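Local atomic coordinates of uroporphyrinogen-III C-methyltransferase (Pseudomonas denitrificans, PDB entry 1S4D), a protein that methylates uroporphyrinogen III at C-2 and C-7 with S-adenosyl-L-methionine, giving precorrin-2 for cobalamin and siroheme biosynthesis. Residues P178-Y183 against I242-V248; Q78-L83 against E112-E118; E205-F209 against V248-R252. All coordinates share one frame. Residue numbers count along the deposited sequence, not the author numbering.

Interaction 1: residues P178-Y183 against I242-V248. With SAH (S-adenosyl-L-homocysteine), chain Q.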
loop_
_atom_site.group_PDB
_atom_site.type_symbol
_atom_site.label_atom_id
_atom_site.label_comp_id
_atom_site.label_asym_id
_atom_site.label_seq_id
_atom_site.Cartn_x
_atom_site.Cartn_y
_atom_site.Cartn_z
ATOM N N PRO B 178 0.880 -16.672 -7.027
ATOM C CA PRO B 178 -0.465 -17.201 -7.173
ATOM C C PRO B 178 -1.406 -16.010 -7.320
ATOM O O PRO B 178 -2.103 -16.026 -8.356
ATOM C CB PRO B 178 -0.683 -18.034 -5.919
ATOM C CG PRO B 178 0.409 -17.818 -5.079
ATOM C CD PRO B 178 1.484 -17.008 -5.736
ATOM N N VAL B 179 -1.278 -14.920 -6.554
ATOM C CA VAL B 179 -2.141 -13.739 -6.755
ATOM C C VAL B 179 -1.542 -12.626 -7.623
ATOM O O VAL B 179 -0.368 -12.292 -7.472
ATOM C CB VAL B 179 -2.607 -13.163 -5.399
ATOM C CG1 VAL B 179 -3.439 -11.881 -5.590
ATOM C CG2 VAL B 179 -3.404 -14.244 -4.647
ATOM N N ILE B 180 -2.327 -12.097 -8.583
ATOM C CA ILE B 180 -1.897 -10.949 -9.394
ATOM C C ILE B 180 -2.893 -9.839 -9.169
ATOM O O ILE B 180 -4.108 -10.082 -9.181
ATOM C CB ILE B 180 -1.893 -11.257 -10.926
ATOM C CG1 ILE B 180 -1.324 -12.651 -11.263
ATOM C CG2 ILE B 180 -1.195 -10.152 -11.693
ATOM C CD1 ILE B 180 0.092 -12.770 -11.094
ATOM N N VAL B 181 -2.386 -8.624 -8.986
ATOM C CA VAL B 181 -3.238 -7.473 -8.746
ATOM C C VAL B 181 -2.948 -6.431 -9.819
ATOM O O VAL B 181 -1.810 -5.964 -9.965
ATOM C CB VAL B 181 -3.002 -6.871 -7.337
ATOM C CG1 VAL B 181 -3.727 -5.494 -7.190
ATOM C CG2 VAL B 181 -3.359 -7.895 -6.215
ATOM N N MET B 182 -3.969 -6.063 -10.571
ATOM C CA MET B 182 -3.725 -5.302 -11.776
ATOM C C MET B 182 -4.413 -3.949 -11.740
ATOM O O MET B 182 -5.617 -3.872 -11.472
ATOM C CB MET B 182 -4.157 -6.111 -12.997
ATOM C CG MET B 182 -3.755 -7.563 -12.915
ATOM S SD MET B 182 -3.738 -8.303 -14.530
ATOM C CE MET B 182 -5.501 -8.656 -14.788
ATOM N N TYR B 183 -3.607 -2.913 -11.997
ATOM C CA TYR B 183 -3.994 -1.511 -12.095
ATOM C C TYR B 183 -4.163 -1.179 -13.574
ATOM O O TYR B 183 -3.479 -1.760 -14.411
ATOM C CB TYR B 183 -2.871 -0.629 -11.534
ATOM C CG TYR B 183 -2.724 -0.654 -10.020
ATOM C CD1 TYR B 183 -2.068 -1.720 -9.354
ATOM C CD2 TYR B 183 -3.207 0.398 -9.253
ATOM C CE1 TYR B 183 -1.937 -1.740 -7.961
ATOM C CE2 TYR B 183 -3.076 0.391 -7.886
ATOM C CZ TYR B 183 -2.455 -0.676 -7.244
ATOM O OH TYR B 183 -2.373 -0.630 -5.875
ATOM N N ILE B 242 -9.741 -2.285 -9.770
ATOM C CA ILE B 242 -8.581 -3.122 -9.580
ATOM C C ILE B 242 -9.020 -4.530 -9.985
ATOM O O ILE B 242 -10.092 -4.983 -9.576
ATOM C CB ILE B 242 -8.123 -3.065 -8.103
ATOM C CG1 ILE B 242 -7.393 -1.753 -7.816
ATOM C CG2 ILE B 242 -7.303 -4.322 -7.723
ATOM C CD1 ILE B 242 -5.942 -1.740 -8.259
ATOM N N VAL B 243 -8.214 -5.208 -10.798
ATOM C CA VAL B 243 -8.485 -6.589 -11.160
ATOM C C VAL B 243 -7.529 -7.539 -10.447
ATOM O O VAL B 243 -6.297 -7.459 -10.640
ATOM C CB VAL B 243 -8.316 -6.830 -12.640
ATOM C CG1 VAL B 243 -8.897 -8.197 -12.996
ATOM C CG2 VAL B 243 -8.964 -5.710 -13.457
ATOM N N VAL B 244 -8.097 -8.427 -9.629
ATOM C CA VAL B 244 -7.324 -9.374 -8.820
ATOM C C VAL B 244 -7.555 -10.781 -9.321
ATOM O O VAL B 244 -8.695 -11.197 -9.533
ATOM C CB VAL B 244 -7.685 -9.269 -7.282
ATOM C CG1 VAL B 244 -9.185 -9.484 -7.043
ATOM C CG2 VAL B 244 -6.854 -10.232 -6.425
ATOM N N VAL B 245 -6.469 -11.511 -9.491
ATOM C CA VAL B 245 -6.510 -12.871 -9.994
ATOM C C VAL B 245 -6.030 -13.814 -8.884
ATOM O O VAL B 245 -5.010 -13.538 -8.190
ATOM C CB VAL B 245 -5.613 -12.991 -11.242
ATOM C CG1 VAL B 245 -5.644 -14.393 -11.808
ATOM C CG2 VAL B 245 -6.048 -11.968 -12.315
ATOM N N GLY B 246 -6.777 -14.902 -8.679
ATOM C CA GLY B 246 -6.356 -15.956 -7.771
ATOM C C GLY B 246 -7.234 -16.286 -6.585
ATOM O O GLY B 246 -8.273 -15.674 -6.336
ATOM N N GLU B 247 -6.795 -17.263 -5.812
ATOM C CA GLU B 247 -7.691 -17.944 -4.880
ATOM C C GLU B 247 -8.219 -17.041 -3.786
ATOM O O GLU B 247 -9.304 -17.295 -3.259
ATOM C CB GLU B 247 -7.036 -19.217 -4.312
ATOM C CG GLU B 247 -6.835 -20.324 -5.348
ATOM C CD GLU B 247 -8.134 -20.796 -5.994
ATOM O OE1 GLU B 247 -8.134 -20.972 -7.233
ATOM O OE2 GLU B 247 -9.146 -21.012 -5.269
ATOM N N VAL B 248 -7.467 -15.989 -3.454
ATOM C CA VAL B 248 -7.949 -14.995 -2.495
ATOM C C VAL B 248 -9.316 -14.418 -2.868
ATOM O O VAL B 248 -10.056 -13.978 -1.985
ATOM C CB VAL B 248 -6.975 -13.808 -2.274
ATOM C CG1 VAL B 248 -5.756 -14.234 -1.438
ATOM C CG2 VAL B 248 -6.571 -13.141 -3.599
HETATM N N SAH Q . -1.384 5.619 -7.071
HETATM C CA SAH Q . -2.687 4.997 -7.223
HETATM C CB SAH Q . -2.838 4.446 -8.631
HETATM C CG SAH Q . -3.268 5.481 -9.654
HETATM S SD SAH Q . -3.123 4.979 -11.389
HETATM C C SAH Q . -2.925 3.935 -6.142
HETATM O O SAH Q . -2.073 3.663 -5.298
HETATM O OXT SAH Q . -3.975 3.307 -6.039
HETATM C "C5'" SAH Q . -4.931 4.762 -11.497
HETATM C "C4'" SAH Q . -5.486 3.344 -11.315
HETATM O "O4'" SAH Q . -5.611 3.001 -9.950
HETATM C "C3'" SAH Q . -6.897 3.099 -11.841
HETATM O "O3'" SAH Q . -7.010 2.971 -13.232
HETATM C "C2'" SAH Q . -7.338 1.856 -11.086
HETATM O "O2'" SAH Q . -6.807 0.651 -11.599
HETATM C "C1'" SAH Q . -6.695 2.114 -9.735
HETATM N N9 SAH Q . -7.614 2.716 -8.743
HETATM C C8 SAH Q . -7.426 3.927 -8.160
HETATM N N7 SAH Q . -8.426 4.158 -7.307
HETATM C C5 SAH Q . -9.272 3.124 -7.325
HETATM C C6 SAH Q . -10.453 2.863 -6.628
HETATM N N6 SAH Q . -10.927 3.727 -5.748
HETATM N N1 SAH Q . -11.126 1.680 -6.858
HETATM C C2 SAH Q . -10.612 0.772 -7.759
HETATM N N3 SAH Q . -9.439 1.034 -8.447
HETATM C C4 SAH Q . -8.771 2.193 -8.232
#
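This is an antiparallel pairing of two neighbouring strands, 179-183 and 241-245, inside the mixed five-stranded sheet of the tetrapyrrole methylase fold. Strand 151-156 continues the sheet beyond 179-183, and strand 206-211 continues it beyond 241-245. The axes of the two short strand segments approach to 4.7 Å, with their N-to-C directions at 166°. Two hydrogen-bonded pairs hold the ladder. I180 N gives to V245 O (3.1 Å) and V245 N to I180 O (2.8 Å). M182 N gives to V243 O (2.7 Å) and V243 N to M182 O (3.0 Å). Between them V181 and V244 form a non-hydrogen-bonded pair, with CA atoms 4.5 Å apart. I180, M182, V243 and V245 share one face, where M182 CE lies 3.9 Å from V243 CG1. V181 and V244 point to the other face, against L136 of helix 131-137. The ladder ends at V245, and G246 follows it. The G246 phi of 120° and psi of 179° call for glycine, and a CB would also crowd P178 O. The chain then turns, so that V248 CG2 meets V179 CG2 at 3.5 Å. The other end of the pair lines the S-adenosyl-L-homocysteine pocket. Y183 OH is hydrogen-bonded to T130, itself a ligand-binding residue. I242 CG1 lies 3.5 Å from SAH N3, and I242 CD1 makes a CH-pi contact 3.5 Å from the centroid of the Y183 ring.

Interaction 2: residues Q78-L83 against E112-E118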
loop_
_atom_site.group_PDB
_atom_site.type_symbol
_atom_site.label_atom_id
_atom_site.label_comp_id
_atom_site.label_asym_id
_atom_site.label_seq_id
_atom_site.Cartn_x
_atom_site.Cartn_y
_atom_site.Cartn_z
ATOM N N GLN B 78 2.504 14.991 -17.932
ATOM C CA GLN B 78 2.979 14.961 -16.560
ATOM C C GLN B 78 3.909 16.122 -16.248
ATOM O O GLN B 78 3.816 16.716 -15.186
ATOM C CB GLN B 78 3.687 13.626 -16.297
ATOM C CG GLN B 78 4.197 13.424 -14.878
ATOM C CD GLN B 78 3.154 13.775 -13.845
ATOM O OE1 GLN B 78 2.049 13.252 -13.891
ATOM N NE2 GLN B 78 3.493 14.674 -12.928
ATOM N N ARG B 79 4.793 16.437 -17.190
ATOM C CA ARG B 79 5.787 17.498 -17.034
ATOM C C ARG B 79 5.112 18.845 -16.756
ATOM O O ARG B 79 5.623 19.652 -15.973
ATOM C CB ARG B 79 6.695 17.565 -18.281
ATOM C CG ARG B 79 7.791 18.642 -18.249
ATOM C CD ARG B 79 9.097 18.229 -17.558
ATOM N NE ARG B 79 10.136 19.261 -17.671
ATOM C CZ ARG B 79 11.225 19.343 -16.887
ATOM N NH1 ARG B 79 12.109 20.328 -17.070
ATOM N NH2 ARG B 79 11.433 18.446 -15.918
ATOM N N ASP B 80 3.961 19.068 -17.397
ATOM C CA ASP B 80 3.220 20.306 -17.241
ATOM C C ASP B 80 2.743 20.424 -15.813
ATOM O O ASP B 80 2.848 21.482 -15.219
ATOM C CB ASP B 80 2.029 20.370 -18.208
ATOM C CG ASP B 80 2.432 20.777 -19.617
ATOM O OD1 ASP B 80 1.611 20.586 -20.555
ATOM O OD2 ASP B 80 3.543 21.284 -19.882
ATOM N N ILE B 81 2.220 19.333 -15.268
ATOM C CA ILE B 81 1.763 19.316 -13.887
ATOM C C ILE B 81 2.926 19.540 -12.922
ATOM O O ILE B 81 2.778 20.218 -11.903
ATOM C CB ILE B 81 1.045 17.993 -13.578
ATOM C CG1 ILE B 81 -0.245 17.898 -14.397
ATOM C CG2 ILE B 81 0.769 17.843 -12.059
ATOM C CD1 ILE B 81 -0.839 16.510 -14.418
ATOM N N SER B 82 4.076 18.973 -13.251
ATOM C CA SER B 82 5.244 19.079 -12.398
ATOM C C SER B 82 5.795 20.497 -12.403
ATOM O O SER B 82 6.174 21.016 -11.351
ATOM C CB SER B 82 6.325 18.090 -12.821
ATOM O OG SER B 82 5.896 16.760 -12.628
ATOM N N LEU B 83 5.838 21.117 -13.576
ATOM C CA LEU B 83 6.336 22.473 -13.679
ATOM C C LEU B 83 5.448 23.437 -12.877
ATOM O O LEU B 83 5.971 24.382 -12.257
ATOM C CB LEU B 83 6.512 22.898 -15.151
ATOM C CG LEU B 83 7.751 22.306 -15.877
ATOM C CD1 LEU B 83 7.897 22.739 -17.330
ATOM C CD2 LEU B 83 9.048 22.559 -15.133
ATOM N N GLU B 112 7.353 13.409 -10.540
ATOM C CA GLU B 112 7.079 14.714 -9.949
ATOM C C GLU B 112 8.224 15.128 -9.021
ATOM O O GLU B 112 8.809 16.199 -9.227
ATOM C CB GLU B 112 5.739 14.728 -9.236
ATOM C CG GLU B 112 4.596 14.569 -10.211
ATOM C CD GLU B 112 3.217 14.621 -9.593
ATOM O OE1 GLU B 112 2.969 13.985 -8.533
ATOM O OE2 GLU B 112 2.376 15.280 -10.218
ATOM N N ALA B 113 8.567 14.272 -8.050
ATOM C CA ALA B 113 9.633 14.559 -7.105
ATOM C C ALA B 113 10.926 14.871 -7.851
ATOM O O ALA B 113 11.643 15.807 -7.508
ATOM C CB ALA B 113 9.830 13.378 -6.136
ATOM N N LEU B 114 11.199 14.093 -8.894
ATOM C CA LEU B 114 12.411 14.279 -9.688
ATOM C C LEU B 114 12.430 15.669 -10.302
ATOM O O LEU B 114 13.457 16.349 -10.286
ATOM C CB LEU B 114 12.487 13.224 -10.775
ATOM C CG LEU B 114 13.676 12.274 -10.913
ATOM C CD1 LEU B 114 14.366 11.899 -9.595
ATOM C CD2 LEU B 114 13.212 11.021 -11.693
ATOM N N THR B 115 11.285 16.104 -10.815
ATOM C CA THR B 115 11.153 17.452 -11.332
ATOM C C THR B 115 11.361 18.468 -10.215
ATOM O O THR B 115 12.101 19.442 -10.392
ATOM C CB THR B 115 9.786 17.639 -12.011
ATOM O OG1 THR B 115 9.662 16.699 -13.086
ATOM C CG2 THR B 115 9.711 18.980 -12.713
ATOM N N LEU B 116 10.730 18.236 -9.062
ATOM C CA LEU B 116 10.951 19.095 -7.893
ATOM C C LEU B 116 12.470 19.259 -7.578
ATOM O O LEU B 116 12.973 20.380 -7.474
ATOM C CB LEU B 116 10.148 18.594 -6.691
ATOM C CG LEU B 116 8.708 19.093 -6.416
ATOM C CD1 LEU B 116 8.132 20.079 -7.432
ATOM C CD2 LEU B 116 7.727 17.954 -6.203
ATOM N N VAL B 117 13.200 18.149 -7.483
ATOM C CA VAL B 117 14.624 18.199 -7.197
ATOM C C VAL B 117 15.421 19.026 -8.232
ATOM O O VAL B 117 16.181 19.927 -7.865
ATOM C CB VAL B 117 15.213 16.790 -7.037
ATOM C CG1 VAL B 117 16.724 16.857 -6.976
ATOM C CG2 VAL B 117 14.657 16.140 -5.786
ATOM N N GLU B 118 15.215 18.722 -9.513
ATOM C CA GLU B 118 15.817 19.436 -10.634
ATOM C C GLU B 118 15.716 20.964 -10.492
ATOM O O GLU B 118 16.645 21.689 -10.849
ATOM C CB GLU B 118 15.136 18.947 -11.926
ATOM C CG GLU B 118 15.436 19.670 -13.241
ATOM C CD GLU B 118 14.436 19.273 -14.326
ATOM O OE1 GLU B 118 13.803 18.192 -14.202
ATOM O OE2 GLU B 118 14.250 20.035 -15.301
HETATM O O HOH W 1 7.329 15.507 -14.510
#
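Polar side chains bridge the helix segments 78-83 and 112-118, whose axes cross at -49° with a closest approach of 9.3 Å. Q78 NE2 gives two hydrogen bonds: to E112 OE2 at 3.0 Å, and within its own helix to S82 OG at 3.2 Å. E112 has further partners, with salt bridges from OE2 to R97 and from OE1 to K99, so this buried carboxylate is well compensated. Helix 109-118 packs on the parallel sheet of the tetrapyrrole methylase fold, E112 and L116 touching L19 of strand 16-21, and helix 78-90 lies beside it. One water joins the helices, 2.7 Å from S82 OG and 3.0 Å from T115 OG1. The T115 hydroxyl is also bonded to E111 O in its own helix. Next to these polar links, S82 CB packs on T115 CG2 at 3.5 Å. At the exposed margin R79 and E118 form a two-pronged salt bridge, R79 NH1 to E118 OE2 at 2.8 Å and R79 NH2 to E118 OE1 at 2.9 Å.

Interaction 3: residues E205-F209 against V248-R252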
loop_
_atom_site.group_PDB
_atom_site.type_symbol
_atom_site.label_atom_id
_atom_site.label_comp_id
_atom_site.label_asym_id
_atom_site.label_seq_id
_atom_site.Cartn_x
_atom_site.Cartn_y
_atom_site.Cartn_z
ATOM N N GLU B 205 -9.519 -19.933 -13.457
ATOM C CA GLU B 205 -9.071 -19.359 -12.197
ATOM C C GLU B 205 -9.920 -18.127 -11.848
ATOM O O GLU B 205 -10.182 -17.303 -12.735
ATOM C CB GLU B 205 -7.603 -19.008 -12.262
ATOM C CG GLU B 205 -7.103 -18.171 -11.115
ATOM C CD GLU B 205 -5.600 -18.125 -11.075
ATOM O OE1 GLU B 205 -5.042 -18.156 -9.957
ATOM O OE2 GLU B 205 -4.971 -18.070 -12.160
ATOM N N PRO B 206 -10.357 -18.023 -10.579
ATOM C CA PRO B 206 -11.216 -16.917 -10.139
ATOM C C PRO B 206 -10.529 -15.571 -10.281
ATOM O O PRO B 206 -9.322 -15.447 -10.102
ATOM C CB PRO B 206 -11.462 -17.216 -8.652
ATOM C CG PRO B 206 -11.084 -18.650 -8.450
ATOM C CD PRO B 206 -10.060 -18.958 -9.472
ATOM N N VAL B 207 -11.346 -14.575 -10.594
ATOM C CA VAL B 207 -10.936 -13.205 -10.877
ATOM C C VAL B 207 -12.033 -12.308 -10.263
ATOM O O VAL B 207 -13.217 -12.650 -10.295
ATOM C CB VAL B 207 -10.856 -13.006 -12.424
ATOM C CG1 VAL B 207 -10.887 -11.552 -12.833
ATOM C CG2 VAL B 207 -9.642 -13.696 -12.997
ATOM N N ALA B 208 -11.645 -11.179 -9.682
ATOM C CA ALA B 208 -12.629 -10.183 -9.247
ATOM C C ALA B 208 -12.242 -8.827 -9.804
ATOM O O ALA B 208 -11.057 -8.536 -9.962
ATOM C CB ALA B 208 -12.736 -10.126 -7.733
ATOM N N PHE B 209 -13.251 -8.020 -10.130
ATOM C CA PHE B 209 -13.070 -6.636 -10.541
ATOM C C PHE B 209 -13.649 -5.849 -9.401
ATOM O O PHE B 209 -14.766 -6.149 -8.941
ATOM C CB PHE B 209 -13.882 -6.327 -11.814
ATOM C CG PHE B 209 -13.284 -6.880 -13.077
ATOM C CD1 PHE B 209 -12.619 -6.044 -13.961
ATOM C CD2 PHE B 209 -13.394 -8.244 -13.380
ATOM C CE1 PHE B 209 -12.044 -6.550 -15.120
ATOM C CE2 PHE B 209 -12.826 -8.772 -14.541
ATOM C CZ PHE B 209 -12.148 -7.925 -15.419
ATOM N N VAL B 248 -7.467 -15.989 -3.454
ATOM C CA VAL B 248 -7.949 -14.995 -2.495
ATOM C C VAL B 248 -9.316 -14.418 -2.868
ATOM O O VAL B 248 -10.056 -13.978 -1.985
ATOM C CB VAL B 248 -6.975 -13.808 -2.274
ATOM C CG1 VAL B 248 -5.756 -14.234 -1.438
ATOM C CG2 VAL B 248 -6.571 -13.141 -3.599
ATOM N N VAL B 249 -9.650 -14.412 -4.162
ATOM C CA VAL B 249 -10.964 -13.948 -4.602
ATOM C C VAL B 249 -12.086 -14.768 -3.952
ATOM O O VAL B 249 -13.180 -14.263 -3.724
ATOM C CB VAL B 249 -11.100 -13.987 -6.148
ATOM C CG1 VAL B 249 -12.549 -13.771 -6.612
ATOM C CG2 VAL B 249 -10.175 -12.975 -6.790
ATOM N N ARG B 250 -11.806 -16.020 -3.629
ATOM C CA ARG B 250 -12.809 -16.888 -3.017
ATOM C C ARG B 250 -13.158 -16.471 -1.605
ATOM O O ARG B 250 -14.221 -16.810 -1.120
ATOM C CB ARG B 250 -12.336 -18.337 -2.989
ATOM C CG ARG B 250 -12.279 -18.999 -4.344
ATOM C CD ARG B 250 -12.293 -20.512 -4.268
ATOM N NE ARG B 250 -11.823 -21.085 -5.518
ATOM C CZ ARG B 250 -12.597 -21.357 -6.557
ATOM N NH1 ARG B 250 -12.065 -21.866 -7.660
ATOM N NH2 ARG B 250 -13.895 -21.125 -6.500
ATOM N N LEU B 251 -12.266 -15.734 -0.946
ATOM C CA LEU B 251 -12.507 -15.301 0.422
ATOM C C LEU B 251 -13.489 -14.136 0.538
ATOM O O LEU B 251 -13.921 -13.810 1.649
ATOM C CB LEU B 251 -11.205 -14.915 1.109
ATOM C CG LEU B 251 -10.219 -15.999 1.532
ATOM C CD1 LEU B 251 -8.891 -15.308 1.809
ATOM C CD2 LEU B 251 -10.699 -16.803 2.741
ATOM N N ARG B 252 -13.851 -13.497 -0.567
ATOM C CA ARG B 252 -14.781 -12.382 -0.460
ATOM C C ARG B 252 -16.157 -12.844 0.088
ATOM O O ARG B 252 -16.817 -12.113 0.819
ATOM C CB ARG B 252 -14.862 -11.581 -1.779
ATOM C CG ARG B 252 -16.242 -11.369 -2.325
ATOM C CD ARG B 252 -16.340 -10.351 -3.415
ATOM N NE ARG B 252 -16.494 -9.063 -2.776
ATOM C CZ ARG B 252 -17.566 -8.291 -2.832
ATOM N NH1 ARG B 252 -18.627 -8.635 -3.559
ATOM N NH2 ARG B 252 -17.547 -7.151 -2.151
#
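Apolar packing makes most of this contact. Segment 248-252 lies over one face of the start of strand 206-211, and V249 fills the space between them. V249 CB lies 4.1 Å from P206 CB. V249 CG1 lies 3.8 Å from A208 CB, and V249 CG2 lies 3.7 Å from A208 N. P206 and A208 both point toward segment 248-252, as alternate residues of a strand do. V207 between them points away, and its side chain packs on T223 and L225, though its backbone still touches the valine: V207 O is 3.9 Å from V249 CG1. The small A208 side chain is consistent with the close approach of V249 to the strand backbone. V249 also packs on V244 of the adjacent strand, so it covers two strands at once.

The charged side chain in the contact is R250. P206 CG lies over one face of its guanidinium, 3.5 Å from R250 NH1. R250 NE forms a salt bridge with E247, which itself touches P206.

No hydrogen bond joins the two segments. Within 248-252, L251 N bonds to V248 O at 3.0 Å, and R252 N reaches V249 O at 3.3 Å, a weak bond. The strand spends its backbone groups on its sheet neighbours: A208 is backbone hydrogen-bonded to V244 on one side and V207 to T223 on the other. L251 packs on L114 of the second subunit.

The 3-10 segment that follows strand 241-245 thus folds back over the neighbouring antiparallel strand 206-211, in the mixed sheet of the tetrapyrrole methylase fold.

How the interactions relate
From the N terminus, interaction 2 comes first. It joins helix 78-90 to helix 109-118 and closes a loop that includes strand 94-99 of the parallel sheet. It is complete before the others begin. Interaction 1 opens at P178, and interaction 3 opens at E205 within its loop. The chain returns through 242-248 and runs directly into 248-252, so the two contacts cross and share V248. Their centres lie about 8 Å apart. Strands 241-245 and 206-211 are neighbours in the mixed sheet, with V244 O 3.0 Å from A208 N. Interaction 2 lies on the opposite side of the chain's centre, its centre about 32 Å from that of interaction 1.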